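Local coordinates for cellulosome protein dockerin type I (Clostridium thermocellum, PDB 2WZ8), which probably binds plant cell-wall carbohydrate as a family 35 carbohydrate-binding module of a cellulosomal protein, at residues N9-E14 against D142-A147; N18-A23 against N47-N52; V38-N43 against G135-N140; R63-F68 against T113-V118; R86-S91 against I127-G132. All coordinates share one frame; numbering follows the deposited sequence. Where two conformers were deposited one is given.

Contact 1 of 5, residues N9-E14 against D142-A147. With CA (calcium ion), chain B.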
# COMPACT_ATOMS: atom_id res chain seq x y z
N ASN A 9 -0.59 -10.44 -11.20
CA ASN A 9 0.79 -10.04 -10.77
C ASN A 9 0.84 -9.74 -9.22
O ASN A 9 -0.11 -9.27 -8.63
CB ASN A 9 1.27 -8.83 -11.62
CG ASN A 9 1.83 -9.24 -13.02
OD1 ASN A 9 2.70 -10.10 -13.09
ND2 ASN A 9 1.36 -8.59 -14.11
N VAL A 10 1.95 -10.09 -8.58
CA VAL A 10 2.27 -9.70 -7.18
C VAL A 10 3.47 -8.78 -7.16
O VAL A 10 4.44 -8.99 -7.88
CB VAL A 10 2.57 -10.91 -6.30
CG1 VAL A 10 2.97 -10.51 -4.90
CG2 VAL A 10 1.33 -11.88 -6.33
N TYR A 11 3.38 -7.73 -6.34
CA TYR A 11 4.42 -6.73 -6.19
C TYR A 11 4.71 -6.48 -4.71
O TYR A 11 3.85 -6.06 -3.93
CB TYR A 11 4.02 -5.40 -6.84
CG TYR A 11 3.58 -5.56 -8.28
CD1 TYR A 11 4.50 -5.48 -9.31
CD2 TYR A 11 2.27 -5.87 -8.60
CE1 TYR A 11 4.11 -5.66 -10.64
CE2 TYR A 11 1.87 -6.07 -9.93
CZ TYR A 11 2.79 -5.93 -10.94
OH TYR A 11 2.40 -6.14 -12.25
N GLU A 12 5.97 -6.73 -4.35
CA GLU A 12 6.41 -6.45 -2.98
C GLU A 12 6.52 -4.95 -2.78
O GLU A 12 6.99 -4.23 -3.66
CB GLU A 12 7.76 -7.10 -2.70
CG GLU A 12 7.69 -8.61 -2.69
CD GLU A 12 6.97 -9.24 -1.48
OE1 GLU A 12 6.62 -8.52 -0.50
OE2 GLU A 12 6.76 -10.50 -1.53
N ALA A 13 6.12 -4.47 -1.61
CA ALA A 13 6.23 -3.05 -1.32
C ALA A 13 7.70 -2.56 -1.43
O ALA A 13 8.01 -1.47 -1.90
CB ALA A 13 5.67 -2.77 0.07
N GLU A 14 8.60 -3.42 -0.97
CA GLU A 14 10.04 -3.14 -0.93
C GLU A 14 10.77 -3.36 -2.25
O GLU A 14 11.97 -3.18 -2.35
CB GLU A 14 10.72 -4.01 0.13
CG GLU A 14 10.67 -5.53 -0.17
CD GLU A 14 9.45 -6.27 0.38
OE1 GLU A 14 8.39 -5.62 0.65
OE2 GLU A 14 9.52 -7.50 0.54
N ASP A 142 3.09 -4.55 3.09
CA ASP A 142 3.98 -5.70 2.80
C ASP A 142 4.14 -5.95 1.29
O ASP A 142 5.25 -6.07 0.74
CB ASP A 142 3.43 -6.92 3.53
CG ASP A 142 4.29 -8.16 3.40
OD1 ASP A 142 5.42 -8.07 2.85
OD2 ASP A 142 3.86 -9.20 3.93
N LYS A 143 3.00 -6.07 0.64
CA LYS A 143 2.90 -6.35 -0.80
C LYS A 143 1.48 -6.07 -1.27
O LYS A 143 0.58 -5.89 -0.46
CB LYS A 143 3.28 -7.80 -1.13
CG LYS A 143 2.44 -8.83 -0.47
CD LYS A 143 2.68 -10.22 -1.04
CE LYS A 143 1.97 -11.30 -0.27
NZ LYS A 143 2.08 -12.67 -0.90
N ILE A 144 1.32 -6.02 -2.58
CA ILE A 144 0.01 -6.02 -3.24
C ILE A 144 -0.05 -7.10 -4.31
O ILE A 144 0.98 -7.57 -4.81
CB ILE A 144 -0.33 -4.62 -3.84
CG1 ILE A 144 0.53 -4.29 -5.06
CG2 ILE A 144 -0.28 -3.48 -2.78
CD1 ILE A 144 0.14 -3.01 -5.75
N ALA A 145 -1.27 -7.51 -4.61
CA ALA A 145 -1.54 -8.40 -5.72
C ALA A 145 -2.67 -7.87 -6.54
O ALA A 145 -3.61 -7.30 -5.99
CB ALA A 145 -1.85 -9.81 -5.20
N ILE A 146 -2.58 -8.05 -7.84
CA ILE A 146 -3.63 -7.59 -8.74
C ILE A 146 -4.31 -8.80 -9.33
O ILE A 146 -3.65 -9.68 -9.91
CB ILE A 146 -3.04 -6.74 -9.89
CG1 ILE A 146 -2.30 -5.52 -9.33
CG2 ILE A 146 -4.12 -6.29 -10.90
CD1 ILE A 146 -3.19 -4.49 -8.66
N ALA A 147 -5.62 -8.86 -9.17
CA ALA A 147 -6.44 -9.93 -9.72
C ALA A 147 -7.53 -9.38 -10.65
O ALA A 147 -8.17 -8.36 -10.35
CB ALA A 147 -7.04 -10.65 -8.54
CA CA B . 7.16 -7.58 1.51
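Glu12, Glu14 and Asp142 converge on a calcium ion at one end of an antiparallel strand pair, where the edge strand 9-12 of the four-stranded sheet of a beta-sandwich runs beside strand 140-147. The three carboxylates arrive differently. Glu12 sends in OE1 alone, 2.3 Å from the calcium ion, its chain bent at chi2. Glu14 also bends there (chi2 -89°) and grips the ion with both OE1 and OE2. Asp142 binds through its side chain and its backbone: OD1 lies 2.2 Å and O 2.5 Å from the metal. The same Asp142 O accepts a bond from Ala13 N, which stands above the carbonyl plane, so one buried oxygen serves both metal and backbone. Ser33 and Gln36 complete the site through their carbonyl oxygens. A classic beta bulge sets Asp142 and Lys143 together opposite Gln67 of strand 60-69. On the face that carries Val10 and Glu12, the extended Lys143 chain crosses both residues at a slant, with CD 3.9 Å from Val10 CG1. The opposite face turns into the sandwich: Tyr11 CB meets Ile144 CG1 at 4.1 Å, while the Tyr11 hydroxyl bonds to Tyr55. Paired bonds between Tyr11 and Ile144 fix the register, and farther along Ile146 CG1 lies near the plane of the Tyr11 ring, 4.2 Å from CE2 at its edge.

Contact 2 of 5, residues N18-A23 against N47-N52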
# COMPACT_ATOMS: atom_id res chain seq x y z
N ASN A 18 10.26 0.33 -6.98
CA ASN A 18 9.30 1.27 -6.42
C ASN A 18 9.97 2.56 -5.99
O ASN A 18 11.18 2.60 -5.79
CB ASN A 18 8.53 0.63 -5.24
CG ASN A 18 7.68 -0.55 -5.66
OD1 ASN A 18 7.30 -0.68 -6.84
ND2 ASN A 18 7.29 -1.37 -4.68
N THR A 19 9.17 3.62 -5.85
CA THR A 19 9.64 4.90 -5.34
C THR A 19 9.13 5.14 -3.94
O THR A 19 7.94 5.02 -3.68
CB THR A 19 9.17 6.09 -6.22
OG1 THR A 19 9.50 5.83 -7.58
CG2 THR A 19 9.82 7.37 -5.78
N LEU A 20 10.04 5.46 -3.03
CA LEU A 20 9.70 5.81 -1.67
C LEU A 20 10.07 7.27 -1.51
O LEU A 20 11.20 7.68 -1.78
CB LEU A 20 10.45 4.92 -0.68
CG LEU A 20 9.81 3.54 -0.38
CD1 LEU A 20 9.80 2.64 -1.59
CD2 LEU A 20 10.54 2.83 0.78
N GLY A 21 9.09 8.05 -1.13
CA GLY A 21 9.29 9.48 -0.85
C GLY A 21 9.49 9.77 0.62
O GLY A 21 8.92 9.11 1.50
N GLY A 22 10.31 10.79 0.89
CA GLY A 22 10.36 11.30 2.23
C GLY A 22 10.85 10.26 3.21
O GLY A 22 11.89 9.62 3.00
N ALA A 23 10.10 10.18 4.30
CA ALA A 23 10.37 9.32 5.43
C ALA A 23 9.95 7.86 5.23
O ALA A 23 10.25 6.99 6.07
CB ALA A 23 9.70 9.87 6.71
N ASN A 47 5.67 11.65 2.16
CA ASN A 47 6.17 10.37 2.73
C ASN A 47 5.36 9.21 2.19
O ASN A 47 4.50 8.65 2.87
CB ASN A 47 6.07 10.41 4.25
CG ASN A 47 6.67 11.66 4.84
OD1 ASN A 47 6.00 12.37 5.59
ND2 ASN A 47 7.88 11.95 4.50
N TYR A 48 5.61 8.91 0.93
CA TYR A 48 4.72 8.01 0.14
C TYR A 48 5.45 6.75 -0.33
O TYR A 48 6.67 6.69 -0.37
CB TYR A 48 4.12 8.76 -1.05
CG TYR A 48 5.09 9.17 -2.11
CD1 TYR A 48 5.54 8.27 -3.06
CD2 TYR A 48 5.61 10.45 -2.14
CE1 TYR A 48 6.43 8.64 -4.04
CE2 TYR A 48 6.53 10.82 -3.11
CZ TYR A 48 6.93 9.92 -4.06
OH TYR A 48 7.84 10.30 -5.05
N LEU A 49 4.65 5.76 -0.71
CA LEU A 49 5.10 4.56 -1.39
C LEU A 49 4.40 4.51 -2.74
O LEU A 49 3.18 4.50 -2.79
CB LEU A 49 4.68 3.31 -0.59
CG LEU A 49 4.81 1.93 -1.23
CD1 LEU A 49 6.23 1.64 -1.75
CD2 LEU A 49 4.27 0.81 -0.31
N GLN A 50 5.18 4.48 -3.79
CA GLN A 50 4.63 4.29 -5.12
C GLN A 50 5.13 3.05 -5.79
O GLN A 50 6.31 2.88 -6.01
CB GLN A 50 4.93 5.51 -6.00
CG GLN A 50 4.36 5.41 -7.40
CD GLN A 50 4.45 6.71 -8.13
OE1 GLN A 50 3.83 7.70 -7.71
NE2 GLN A 50 5.22 6.73 -9.22
N PHE A 51 4.17 2.22 -6.19
CA PHE A 51 4.40 1.05 -7.02
C PHE A 51 4.43 1.54 -8.44
O PHE A 51 3.50 2.16 -8.93
CB PHE A 51 3.27 0.01 -6.88
CG PHE A 51 3.22 -0.67 -5.54
CD1 PHE A 51 3.83 -1.92 -5.37
CD2 PHE A 51 2.61 -0.08 -4.46
CE1 PHE A 51 3.79 -2.58 -4.16
CE2 PHE A 51 2.58 -0.70 -3.25
CZ PHE A 51 3.18 -1.99 -3.08
N ASN A 52 5.55 1.26 -9.06
CA ASN A 52 5.78 1.57 -10.41
C ASN A 52 5.58 0.26 -11.21
O ASN A 52 5.97 -0.86 -10.81
CB ASN A 52 7.19 2.15 -10.63
CG ASN A 52 7.40 3.44 -9.89
OD1 ASN A 52 6.55 4.36 -9.96
ND2 ASN A 52 8.56 3.56 -9.17
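The Asn18 and Phe51 side chains cross at a slant, amide and ring planes 65° apart, with Asn18 ND2 3.6 Å from Phe51 CD1; that ND2 is bonded to Ala13 O, while OD1 takes a weak bond from Asn52 N. Thr19 forms a hydrogen-bonded antiparallel pair with Gln50. Its OG1, anti to the carbonyl carbon (chi1 -51°), receives Asn52 ND2 at 2.9 Å, straight and in the amide plane. Asn52 is steadied in turn by Gln50, whose NE2 donates to Asn52 OD1. The other Thr19 branch, CG2, comes within 3.6 Å of Tyr48 OH. Leu20 points the same way as Leu49, their CD1 atoms 3.7 Å apart. At Gly21, N bonds to Tyr48 O and CA, with no side chain in the way, sits over the Tyr48 ring face, 4.0 Å from its centroid, as a CH-pi contact; Gly21 O receives a CA-H...O contact from Asn47 CA. Gly22 then turns the chain at positive phi. The arrangement is a short edge strand closing one side of the five-stranded sheet of a beta-sandwich.

Contact 3 of 5, residues V38-N43 against G135-N140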
# COMPACT_ATOMS: atom_id res chain seq x y z
N VAL A 38 7.25 -1.88 3.88
CA VAL A 38 7.49 -0.43 3.86
C VAL A 38 6.68 0.21 4.96
O VAL A 38 5.50 -0.01 5.08
CB VAL A 38 7.23 0.19 2.47
CG1 VAL A 38 7.33 1.70 2.54
CG2 VAL A 38 8.22 -0.34 1.50
N GLY A 39 7.36 0.99 5.80
CA GLY A 39 6.77 1.70 6.93
C GLY A 39 6.90 3.19 6.77
O GLY A 39 7.53 3.70 5.85
N TRP A 40 6.36 3.86 7.77
CA TRP A 40 6.38 5.33 7.93
C TRP A 40 5.80 6.03 6.70
O TRP A 40 6.29 7.06 6.24
CB TRP A 40 7.77 5.82 8.31
CG TRP A 40 8.12 5.23 9.62
CD1 TRP A 40 8.86 4.09 9.84
CD2 TRP A 40 7.61 5.61 10.91
NE1 TRP A 40 8.87 3.78 11.18
CE2 TRP A 40 8.12 4.70 11.86
CE3 TRP A 40 6.78 6.63 11.34
CZ2 TRP A 40 7.81 4.77 13.21
CZ3 TRP A 40 6.49 6.73 12.69
CH2 TRP A 40 7.02 5.80 13.61
N ILE A 41 4.73 5.43 6.21
CA ILE A 41 3.91 6.03 5.15
C ILE A 41 2.86 6.90 5.82
O ILE A 41 1.95 6.43 6.45
CB ILE A 41 3.20 4.97 4.27
CG1 ILE A 41 4.18 3.96 3.69
CG2 ILE A 41 2.40 5.64 3.17
CD1 ILE A 41 3.49 2.69 3.20
N GLY A 42 3.00 8.20 5.67
CA GLY A 42 2.05 9.15 6.25
C GLY A 42 2.70 10.37 6.87
O GLY A 42 3.87 10.66 6.62
N ASN A 43 1.91 11.07 7.68
CA ASN A 43 2.35 12.34 8.31
C ASN A 43 2.82 13.34 7.25
O ASN A 43 3.80 14.06 7.42
CB ASN A 43 3.50 12.06 9.28
CG ASN A 43 3.87 13.29 10.07
OD1 ASN A 43 2.99 14.03 10.52
ND2 ASN A 43 5.16 13.53 10.20
N GLY A 135 0.48 13.75 11.43
CA GLY A 135 0.30 12.82 12.56
C GLY A 135 -0.51 11.56 12.27
O GLY A 135 -0.74 10.74 13.16
N SER A 136 -0.95 11.43 11.03
CA SER A 136 -1.79 10.31 10.57
C SER A 136 -1.00 9.42 9.62
O SER A 136 -0.40 9.91 8.66
CB SER A 136 -3.05 10.83 9.86
OG SER A 136 -4.08 9.88 9.78
N TYR A 137 -1.02 8.12 9.89
CA TYR A 137 -0.24 7.16 9.10
C TYR A 137 -1.12 6.11 8.44
O TYR A 137 -2.13 5.64 8.99
CB TYR A 137 0.81 6.44 9.96
CG TYR A 137 1.89 7.37 10.46
CD1 TYR A 137 3.03 7.62 9.70
CD2 TYR A 137 1.75 8.02 11.67
CE1 TYR A 137 4.00 8.48 10.15
CE2 TYR A 137 2.73 8.89 12.13
CZ TYR A 137 3.84 9.12 11.34
OH TYR A 137 4.81 9.95 11.82
N ALA A 138 -0.69 5.74 7.24
CA ALA A 138 -1.17 4.52 6.58
C ALA A 138 -0.69 3.27 7.30
O ALA A 138 0.26 3.33 8.06
CB ALA A 138 -0.68 4.48 5.11
N PRO A 139 -1.36 2.14 7.09
CA PRO A 139 -0.75 0.91 7.58
C PRO A 139 0.62 0.70 6.94
O PRO A 139 0.94 1.26 5.88
CB PRO A 139 -1.70 -0.17 7.09
CG PRO A 139 -2.33 0.41 5.90
CD PRO A 139 -2.47 1.87 6.17
N ASN A 140 1.39 -0.17 7.58
CA ASN A 140 2.62 -0.70 6.96
C ASN A 140 2.20 -1.64 5.82
O ASN A 140 1.32 -2.47 5.99
CB ASN A 140 3.48 -1.43 7.98
CG ASN A 140 4.04 -0.53 9.03
OD1 ASN A 140 4.00 0.69 8.90
ND2 ASN A 140 4.59 -1.12 10.07
O HOH W 1 5.54 2.50 10.20
O HOH W 2 3.15 3.26 7.68
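Trp40 and Tyr137 form an offset edge-to-face aromatic pair, the indole edge directed at the tyrosine face with planes at 90° and Trp40 CE3 3.5 Å from Tyr137 CE1. Asn43 lies alongside the same tyrosine, its CB 3.6 Å from Tyr137 OH. Apolar contact continues where Ile41 CG2 meets Ala138 CB at 3.8 Å. Direct hydrogen bonds join the two backbones: Ala138 N donates to Ile41 O, and Asn43 N to Ser136 O. The Asn43 side chain adds a third, its CG anti to the backbone N (chi1 -173°) and OD1 taking Gly135 N at 2.7 Å. Gly42 CA lies 3.5 Å from Ser136 O, a CA-H...O contact that brings the backbones close. Two waters bridge the wider end, both donating to Asn140 OD1; one accepts from Trp40 N, while the other accepts from Ile41 N and donates to Ala138 O. The paired loops continue strand 36-39 on one side and lead into strand 140-147 on the other, with Ala138 and Pro139 packed on Cys88 of strand 86-92 and Ile41 on Leu49 of strand 49-56.

Contact 4 of 5, residues R63-F68 against T113-V118. With MG (magnesium ion), chain C.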
# COMPACT_ATOMS: atom_id res chain seq x y z
N ARG A 63 -9.17 -6.01 -8.88
CA ARG A 63 -9.12 -6.10 -7.42
C ARG A 63 -7.66 -6.08 -7.00
O ARG A 63 -6.87 -6.93 -7.41
CB ARG A 63 -9.79 -7.39 -6.95
CG ARG A 63 -11.29 -7.28 -7.01
CD ARG A 63 -11.99 -8.49 -6.42
NE ARG A 63 -11.71 -9.70 -7.19
CZ ARG A 63 -10.77 -10.60 -6.89
NH1 ARG A 63 -10.00 -10.43 -5.81
NH2 ARG A 63 -10.60 -11.67 -7.68
N MET A 64 -7.34 -5.12 -6.15
CA MET A 64 -6.00 -5.00 -5.57
C MET A 64 -6.07 -5.51 -4.14
O MET A 64 -6.78 -4.98 -3.27
CB MET A 64 -5.53 -3.55 -5.56
CG MET A 64 -4.17 -3.40 -4.88
SD MET A 64 -3.48 -1.72 -4.97
CE MET A 64 -4.67 -0.74 -4.05
N VAL A 65 -5.37 -6.61 -3.93
CA VAL A 65 -5.30 -7.23 -2.62
C VAL A 65 -4.06 -6.66 -1.92
O VAL A 65 -2.93 -6.86 -2.38
CB VAL A 65 -5.15 -8.77 -2.71
CG1 VAL A 65 -5.18 -9.38 -1.28
CG2 VAL A 65 -6.22 -9.39 -3.59
N VAL A 66 -4.28 -5.95 -0.84
CA VAL A 66 -3.21 -5.29 -0.09
C VAL A 66 -2.94 -6.08 1.16
O VAL A 66 -3.84 -6.32 1.97
CB VAL A 66 -3.60 -3.84 0.28
CG1 VAL A 66 -2.47 -3.12 1.05
CG2 VAL A 66 -4.00 -3.00 -0.96
N GLN A 67 -1.69 -6.48 1.32
CA GLN A 67 -1.23 -7.15 2.55
C GLN A 67 -0.51 -6.14 3.41
O GLN A 67 0.40 -5.48 2.96
CB GLN A 67 -0.35 -8.37 2.26
CG GLN A 67 0.03 -9.14 3.52
CD GLN A 67 0.47 -10.55 3.27
OE1 GLN A 67 1.63 -10.92 3.54
NE2 GLN A 67 -0.44 -11.34 2.76
N PHE A 68 -0.95 -6.03 4.65
CA PHE A 68 -0.59 -4.89 5.51
C PHE A 68 -0.59 -5.28 6.99
O PHE A 68 -1.20 -6.29 7.37
CB PHE A 68 -1.56 -3.72 5.26
CG PHE A 68 -2.95 -3.97 5.80
CD1 PHE A 68 -3.30 -3.54 7.07
CD2 PHE A 68 -3.86 -4.70 5.06
CE1 PHE A 68 -4.53 -3.82 7.61
CE2 PHE A 68 -5.10 -5.01 5.61
CZ PHE A 68 -5.43 -4.56 6.87
N THR A 113 -4.93 -9.16 4.89
CA THR A 113 -5.26 -8.58 3.57
C THR A 113 -6.62 -7.90 3.57
O THR A 113 -7.56 -8.24 4.31
CB THR A 113 -5.23 -9.61 2.45
OG1 THR A 113 -6.20 -10.63 2.69
CG2 THR A 113 -3.84 -10.26 2.34
N ASP A 114 -6.71 -6.94 2.67
CA ASP A 114 -7.99 -6.30 2.31
C ASP A 114 -7.96 -5.94 0.84
O ASP A 114 -6.90 -5.85 0.24
CB ASP A 114 -8.28 -5.08 3.17
CG ASP A 114 -9.76 -4.76 3.25
OD1 ASP A 114 -10.63 -5.53 2.74
OD2 ASP A 114 -10.06 -3.70 3.84
N ILE A 115 -9.14 -5.81 0.27
CA ILE A 115 -9.29 -5.60 -1.17
C ILE A 115 -9.82 -4.21 -1.45
O ILE A 115 -10.76 -3.71 -0.82
CB ILE A 115 -10.24 -6.65 -1.79
CG1 ILE A 115 -9.72 -8.06 -1.49
CG2 ILE A 115 -10.45 -6.40 -3.32
CD1 ILE A 115 -10.72 -9.21 -1.80
N ILE A 116 -9.19 -3.62 -2.45
CA ILE A 116 -9.55 -2.31 -2.95
C ILE A 116 -9.66 -2.38 -4.47
O ILE A 116 -8.75 -2.82 -5.13
CB ILE A 116 -8.50 -1.22 -2.60
CG1 ILE A 116 -8.26 -1.12 -1.09
CG2 ILE A 116 -8.91 0.12 -3.16
CD1 ILE A 116 -7.09 -0.27 -0.72
N ASP A 117 -10.77 -1.91 -5.01
CA ASP A 117 -10.94 -1.92 -6.46
C ASP A 117 -10.19 -0.73 -7.05
O ASP A 117 -10.21 0.38 -6.53
CB ASP A 117 -12.42 -1.85 -6.85
CG ASP A 117 -13.17 -3.16 -6.66
OD1 ASP A 117 -12.58 -4.23 -6.44
OD2 ASP A 117 -14.42 -3.13 -6.76
N VAL A 118 -9.50 -0.98 -8.16
CA VAL A 118 -8.74 0.03 -8.86
C VAL A 118 -9.00 -0.06 -10.37
O VAL A 118 -9.07 -1.14 -10.92
CB VAL A 118 -7.23 -0.07 -8.57
CG1 VAL A 118 -6.94 0.28 -7.10
CG2 VAL A 118 -6.64 -1.44 -8.95
MG MG C . -12.75 -5.53 2.55
O HOH W 3 -12.78 -3.59 3.94
O HOH W 4 -12.64 -4.16 0.97
O HOH W 5 -12.26 -7.06 1.13
O HOH W 6 -12.55 -6.93 4.20
O HOH W 7 -14.71 -5.60 2.35
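Met64 reaches from strand 60-69 along the inward side of strand 112-120, beside Ile116 and pointing the same way. Its CB starts 3.3 Å from Ile116 O, with Val118 CG2 a little farther off. CG lies anti to the backbone N (chi1 177°), SD extends onward toward Ile144 and Ile127 of the sandwich interior, and a bend at chi3 (63°) brings CE back over the partner strand. There CE touches Val118 CG1 at 3.9 Å and Ile116 CB at 4.1 Å. Val66 extends this apolar layer, its CG2 meeting Ile116 CD1. The backbones are held by reciprocal bonds between Met64 and Ile116 and between Val66 and Asp114. On the other face, the Arg63 chain slants across Ile115, CB being 3.8 Å from Ile115 CG2, and Arg63 CG approaches Asp117 OD1 at 3.4 Å. Asp114 is the polar exception among the inward residues: OD1 binds a magnesium ion at 2.1 Å, and OD2 is bonded to His100 and to a metal-bound water. With five waters completing the magnesium shell, a single carboxylate oxygen is the protein's sole direct ligand, consistent with a peripherally bound ion held largely through water.

Contact 5 of 5, residues R86-S91 against I127-G132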
# COMPACT_ATOMS: atom_id res chain seq x y z
N ARG A 86 -6.38 2.56 10.41
CA ARG A 86 -5.47 3.51 9.76
C ARG A 86 -5.96 3.82 8.37
O ARG A 86 -6.30 2.93 7.58
CB ARG A 86 -4.05 2.94 9.69
CG ARG A 86 -3.24 3.18 10.93
CD ARG A 86 -1.78 2.82 10.81
NE ARG A 86 -0.97 3.41 11.87
CZ ARG A 86 0.35 3.53 11.85
NH1 ARG A 86 1.05 3.08 10.82
NH2 ARG A 86 0.97 4.08 12.90
N TYR A 87 -6.00 5.11 8.09
CA TYR A 87 -6.45 5.60 6.77
C TYR A 87 -5.28 5.66 5.81
O TYR A 87 -4.19 6.02 6.16
CB TYR A 87 -7.05 6.99 6.94
CG TYR A 87 -7.62 7.62 5.68
CD1 TYR A 87 -8.91 7.35 5.27
CD2 TYR A 87 -6.87 8.49 4.92
CE1 TYR A 87 -9.44 7.92 4.16
CE2 TYR A 87 -7.40 9.07 3.76
CZ TYR A 87 -8.69 8.77 3.40
OH TYR A 87 -9.23 9.36 2.27
N CYS A 88 -5.57 5.32 4.57
CA CYS A 88 -4.66 5.55 3.47
C CYS A 88 -5.34 6.11 2.25
O CYS A 88 -6.42 5.67 1.90
CB CYS A 88 -3.93 4.25 3.12
SG CYS A 88 -2.46 4.43 2.11
N SER A 89 -4.66 7.04 1.59
CA SER A 89 -5.05 7.55 0.28
C SER A 89 -4.36 6.69 -0.77
O SER A 89 -3.17 6.41 -0.69
CB SER A 89 -4.57 9.02 0.09
OG SER A 89 -5.19 9.89 1.03
N ILE A 90 -5.11 6.33 -1.80
CA ILE A 90 -4.57 5.54 -2.94
C ILE A 90 -4.84 6.30 -4.22
O ILE A 90 -6.00 6.59 -4.55
CB ILE A 90 -5.24 4.14 -2.96
CG1 ILE A 90 -4.98 3.45 -1.58
CG2 ILE A 90 -4.80 3.34 -4.18
CD1 ILE A 90 -5.74 2.19 -1.31
N SER A 91 -3.77 6.61 -4.95
CA SER A 91 -3.84 7.30 -6.24
C SER A 91 -3.29 6.44 -7.32
O SER A 91 -2.17 6.02 -7.27
CB SER A 91 -3.04 8.60 -6.15
OG SER A 91 -2.86 9.23 -7.41
N ILE A 127 0.69 3.06 -8.77
CA ILE A 127 -0.21 3.10 -7.63
C ILE A 127 0.53 3.65 -6.42
O ILE A 127 1.49 3.06 -5.99
CB ILE A 127 -0.84 1.70 -7.29
CG1 ILE A 127 -1.46 1.02 -8.54
CG2 ILE A 127 -1.85 1.85 -6.17
CD1 ILE A 127 -1.98 -0.42 -8.33
N ARG A 128 0.08 4.80 -5.93
CA ARG A 128 0.69 5.49 -4.77
C ARG A 128 -0.19 5.43 -3.56
O ARG A 128 -1.38 5.73 -3.60
CB ARG A 128 0.97 6.96 -5.14
CG ARG A 128 1.74 7.70 -4.04
CD ARG A 128 2.08 9.16 -4.36
NE ARG A 128 2.99 9.28 -5.49
CZ ARG A 128 3.65 10.37 -5.80
NH1 ARG A 128 3.50 11.47 -5.06
NH2 ARG A 128 4.46 10.38 -6.84
N PHE A 129 0.46 5.12 -2.45
CA PHE A 129 -0.11 5.05 -1.11
C PHE A 129 0.52 6.18 -0.29
O PHE A 129 1.74 6.37 -0.25
CB PHE A 129 0.29 3.71 -0.47
CG PHE A 129 -0.40 2.49 -1.07
CD1 PHE A 129 -1.41 1.85 -0.38
CD2 PHE A 129 0.03 1.96 -2.24
CE1 PHE A 129 -2.01 0.70 -0.91
CE2 PHE A 129 -0.60 0.86 -2.81
CZ PHE A 129 -1.59 0.21 -2.12
N TYR A 130 -0.35 6.98 0.31
CA TYR A 130 0.11 8.08 1.17
C TYR A 130 -0.95 8.49 2.17
O TYR A 130 -2.10 8.10 2.06
CB TYR A 130 0.47 9.30 0.29
CG TYR A 130 -0.67 9.97 -0.46
CD1 TYR A 130 -1.28 11.09 0.08
CD2 TYR A 130 -1.13 9.51 -1.69
CE1 TYR A 130 -2.29 11.72 -0.59
CE2 TYR A 130 -2.17 10.14 -2.35
CZ TYR A 130 -2.74 11.23 -1.80
OH TYR A 130 -3.77 11.91 -2.47
N ASN A 131 -0.55 9.28 3.15
CA ASN A 131 -1.52 9.93 4.02
C ASN A 131 -1.00 11.32 4.31
O ASN A 131 0.06 11.48 4.90
CB ASN A 131 -1.74 9.09 5.30
CG ASN A 131 -2.81 9.66 6.20
OD1 ASN A 131 -2.99 10.87 6.27
ND2 ASN A 131 -3.48 8.78 6.96
N GLY A 132 -1.73 12.32 3.82
CA GLY A 132 -1.32 13.72 3.89
C GLY A 132 -1.59 14.45 5.17
O GLY A 132 -1.15 15.60 5.34
O HOH W 8 -4.29 11.86 2.59
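Ser89 and Tyr130 meet in a CH-pi interaction between these two antiparallel strands, in which Ser89 CB stands over the centre of the tyrosine ring, 3.5 Å from its centroid. The ring is brought there by a chi1 of 66°, which sets Tyr130 CG between the backbone N and the carbonyl carbon. Ser91 CB comes to the same ring at its edge. On the sheet face that carries Ile90 and Phe129, Cys88 SG makes a sulfur-aromatic contact, lying near the plane of the Phe129 ring, at its rim, 3.7 Å from CD1. Apolar packing carries on from there, with Ile90 CD1 4.0 Å from Phe129 CE1 and Ile90 CG2 3.9 Å from Ile127 CG2, the three side chains pointing the same way toward Met64 of the facing sheet. Reciprocal backbone bonds tie Ser89 to Tyr130 and Ser91 to Arg128. Next to Tyr130, Asn131 ND2 bonds to Tyr87 O at 3.0 Å from above the carbonyl plane, the two side chains crossing at about a right angle. A water joins Ser89 OG to Gly132 N, while Glu97 accepts from both Ser89 OG and Tyr87 OH, and Gly95 O holds Ser91 OG. Arg128 leads away to Gln50 and a cation-pi contact with Tyr48. Ile90, Ile127 and Phe129 turned to the facing sheet, with Ser89, Ser91 and Tyr130 on the other side, place this pair inside the five-stranded sheet of a beta-sandwich, the fold of this carbohydrate-binding family.

Contacts 1 and 4 share one sheet, with centres 9 Å apart, and Ala145 O bonds to Val65 N at 2.8 Å. Contacts 2 and 5 share the other, joined by Leu49 O and Phe129 N, also 2.8 Å apart. The sheets meet in the sandwich interior, where Met64 CE of contact 4 lies 3.8 Å from Phe129 CZ of contact 5 and Ile144 of contact 1 also touches Phe129. Contact 3 draws the connecting loops together at one end, 9 Å from contact 5 between centres. Calcium belongs to contact 1, yet the side chains of Val38 and Phe51 come within about 7 and 8 Å of it; magnesium belongs to contact 4, through Asp114, and lies about 14 Å from the Ile144 side chain of contact 1.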